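PDB 2MCM: macromomycin from Streptomyces macromomyceticus, which binds non-covalently, as the apoprotein of the antibiotic auromomycin, a cytotoxic chromophore that intercalates weakly into DNA and breaks its strands. Local coordinates for residues Q35-E40 / K89-S94. Residues are numbered along the deposited sequence; the frame is centred on the assembly and turned at random.
With CA (calcium ion), chain B.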
loop_
_atom_site.group_PDB
_atom_site.type_symbol
_atom_site.label_atom_id
_atom_site.label_comp_id
_atom_site.label_asym_id
_atom_site.label_seq_id
_atom_site.Cartn_x
_atom_site.Cartn_y
_atom_site.Cartn_z
ATOM N N GLN A 35 -1.259 -1.367 2.380
ATOM C CA GLN A 35 -2.589 -1.630 1.786
ATOM C C GLN A 35 -3.491 -0.555 2.361
ATOM O O GLN A 35 -3.579 -0.280 3.562
ATOM C CB GLN A 35 -3.088 -3.037 2.226
ATOM C CG GLN A 35 -4.488 -3.340 1.745
ATOM C CD GLN A 35 -5.060 -4.675 2.189
ATOM O OE1 GLN A 35 -4.343 -5.403 2.929
ATOM N NE2 GLN A 35 -6.267 -4.965 1.769
ATOM N N CYS A 36 -4.191 0.172 1.457
ATOM C CA CYS A 36 -5.017 1.318 1.865
ATOM C C CYS A 36 -6.348 1.400 1.109
ATOM O O CYS A 36 -6.525 0.658 0.146
ATOM C CB CYS A 36 -4.224 2.611 1.518
ATOM S SG CYS A 36 -2.530 2.734 2.191
ATOM N N ALA A 37 -7.176 2.334 1.521
ATOM C CA ALA A 37 -8.470 2.549 0.857
ATOM C C ALA A 37 -8.856 3.978 1.232
ATOM O O ALA A 37 -8.334 4.542 2.145
ATOM C CB ALA A 37 -9.552 1.607 1.407
ATOM N N VAL A 38 -9.822 4.494 0.445
ATOM C CA VAL A 38 -10.351 5.850 0.771
ATOM C C VAL A 38 -11.488 5.585 1.764
ATOM O O VAL A 38 -12.504 4.913 1.441
ATOM C CB VAL A 38 -10.821 6.574 -0.528
ATOM C CG1 VAL A 38 -11.553 7.857 -0.093
ATOM C CG2 VAL A 38 -9.685 6.918 -1.435
ATOM N N VAL A 39 -11.274 6.089 2.984
ATOM C CA VAL A 39 -12.309 5.824 4.015
ATOM C C VAL A 39 -13.363 6.918 3.951
ATOM O O VAL A 39 -14.547 6.666 4.165
ATOM C CB VAL A 39 -11.699 5.504 5.384
ATOM C CG1 VAL A 39 -10.913 4.168 5.235
ATOM C CG2 VAL A 39 -10.861 6.551 6.012
ATOM N N GLU A 40 -12.872 8.100 3.648
ATOM C CA GLU A 40 -13.702 9.287 3.491
ATOM C C GLU A 40 -13.013 10.176 2.477
ATOM O O GLU A 40 -11.770 10.339 2.428
ATOM C CB GLU A 40 -13.940 10.000 4.826
ATOM C CG GLU A 40 -14.359 9.080 5.968
ATOM C CD GLU A 40 -15.358 9.508 6.985
ATOM O OE1 GLU A 40 -16.362 10.150 6.738
ATOM O OE2 GLU A 40 -15.071 9.062 8.161
ATOM N N LYS A 89 -13.911 -6.183 -0.088
ATOM C CA LYS A 89 -14.784 -6.879 -1.022
ATOM C C LYS A 89 -15.951 -5.924 -1.240
ATOM O O LYS A 89 -16.775 -6.237 -2.132
ATOM C CB LYS A 89 -15.241 -8.246 -0.487
ATOM C CG LYS A 89 -14.093 -9.261 -0.652
ATOM C CD LYS A 89 -14.367 -10.648 -0.148
ATOM C CE LYS A 89 -15.138 -11.560 -1.064
ATOM N NZ LYS A 89 -14.897 -11.294 -2.510
ATOM N N VAL A 90 -16.060 -4.840 -0.513
ATOM C CA VAL A 90 -17.156 -3.852 -0.639
ATOM C C VAL A 90 -16.631 -2.541 -1.207
ATOM O O VAL A 90 -17.373 -1.887 -1.996
ATOM C CB VAL A 90 -17.840 -3.653 0.749
ATOM C CG1 VAL A 90 -18.835 -2.506 0.793
ATOM C CG2 VAL A 90 -18.429 -4.958 1.225
ATOM N N VAL A 91 -15.488 -2.078 -0.754
ATOM C CA VAL A 91 -14.874 -0.831 -1.229
ATOM C C VAL A 91 -13.591 -1.231 -1.951
ATOM O O VAL A 91 -13.022 -2.311 -1.812
ATOM C CB VAL A 91 -14.583 0.204 -0.163
ATOM C CG1 VAL A 91 -15.896 0.640 0.494
ATOM C CG2 VAL A 91 -13.435 -0.067 0.760
ATOM N N SER A 92 -13.100 -0.308 -2.771
ATOM C CA SER A 92 -11.860 -0.542 -3.516
ATOM C C SER A 92 -10.620 -0.301 -2.630
ATOM O O SER A 92 -10.496 0.771 -2.035
ATOM C CB SER A 92 -11.675 0.394 -4.760
ATOM O OG SER A 92 -12.743 0.088 -5.663
ATOM N N CYS A 93 -9.721 -1.276 -2.586
ATOM C CA CYS A 93 -8.473 -1.094 -1.816
ATOM C C CYS A 93 -7.287 -1.139 -2.745
ATOM O O CYS A 93 -7.477 -1.607 -3.941
ATOM C CB CYS A 93 -8.324 -2.304 -0.831
ATOM S SG CYS A 93 -9.619 -2.159 0.430
ATOM N N SER A 94 -6.138 -0.688 -2.353
ATOM C CA SER A 94 -4.960 -0.743 -3.180
ATOM C C SER A 94 -3.742 -1.197 -2.372
ATOM O O SER A 94 -3.797 -1.262 -1.124
ATOM C CB SER A 94 -4.602 0.701 -3.703
ATOM O OG SER A 94 -4.341 1.541 -2.610
HETATM CA CA CA B . -16.965 10.022 9.191
HETATM O O HOH W 1 -18.461 11.156 7.524
#
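Cys36 and Ser94 form an antiparallel hydrogen-bonded pair between strands 30-40 and 93-98 of the larger sheet. Cys36 N donates to Ser94 O at 3.0 Å. The return bond, Ser94 N to Cys36 O, is 2.9 Å long. Ser94 O also receives a CA-H...O contact from Gln35 CA at 3.2 Å. The fold is the all-beta, immunoglobulin-like sandwich of the neocarzinostatin family. Each strand carries one half-cystine of a disulfide: Cys36 is bonded to Cys46, and Cys93 to Cys88. Side chains alternate along each strand, so Cys36 and Ser94 share one face. There Ser94 OG hydrogen-bonds a bound diol, probably from the crystallisation liquor; a second such diol lies near Cys36. This is consistent with a pocket on that face. On the other face, Ala37 CB lies 3.9 Å from Cys93 SG. Val91 reaches the same methyl with CG2 at 4.3 Å, and both residues also touch Val86. Gln35 CG is anti to the backbone N (chi1 176°), which puts it 3.6 Å from Ser94 O. Beyond CG the chain is extended, and its amide NE2 hydrogen-bonds His69 O. Past the pairing, Val39 and Glu40 form a classic beta bulge opposite Val43. Both carboxylate oxygens of Glu40 bind the calcium ion, OE2 at 2.4 Å, and OE2 also accepts a hydrogen bond from Trp83 NE1.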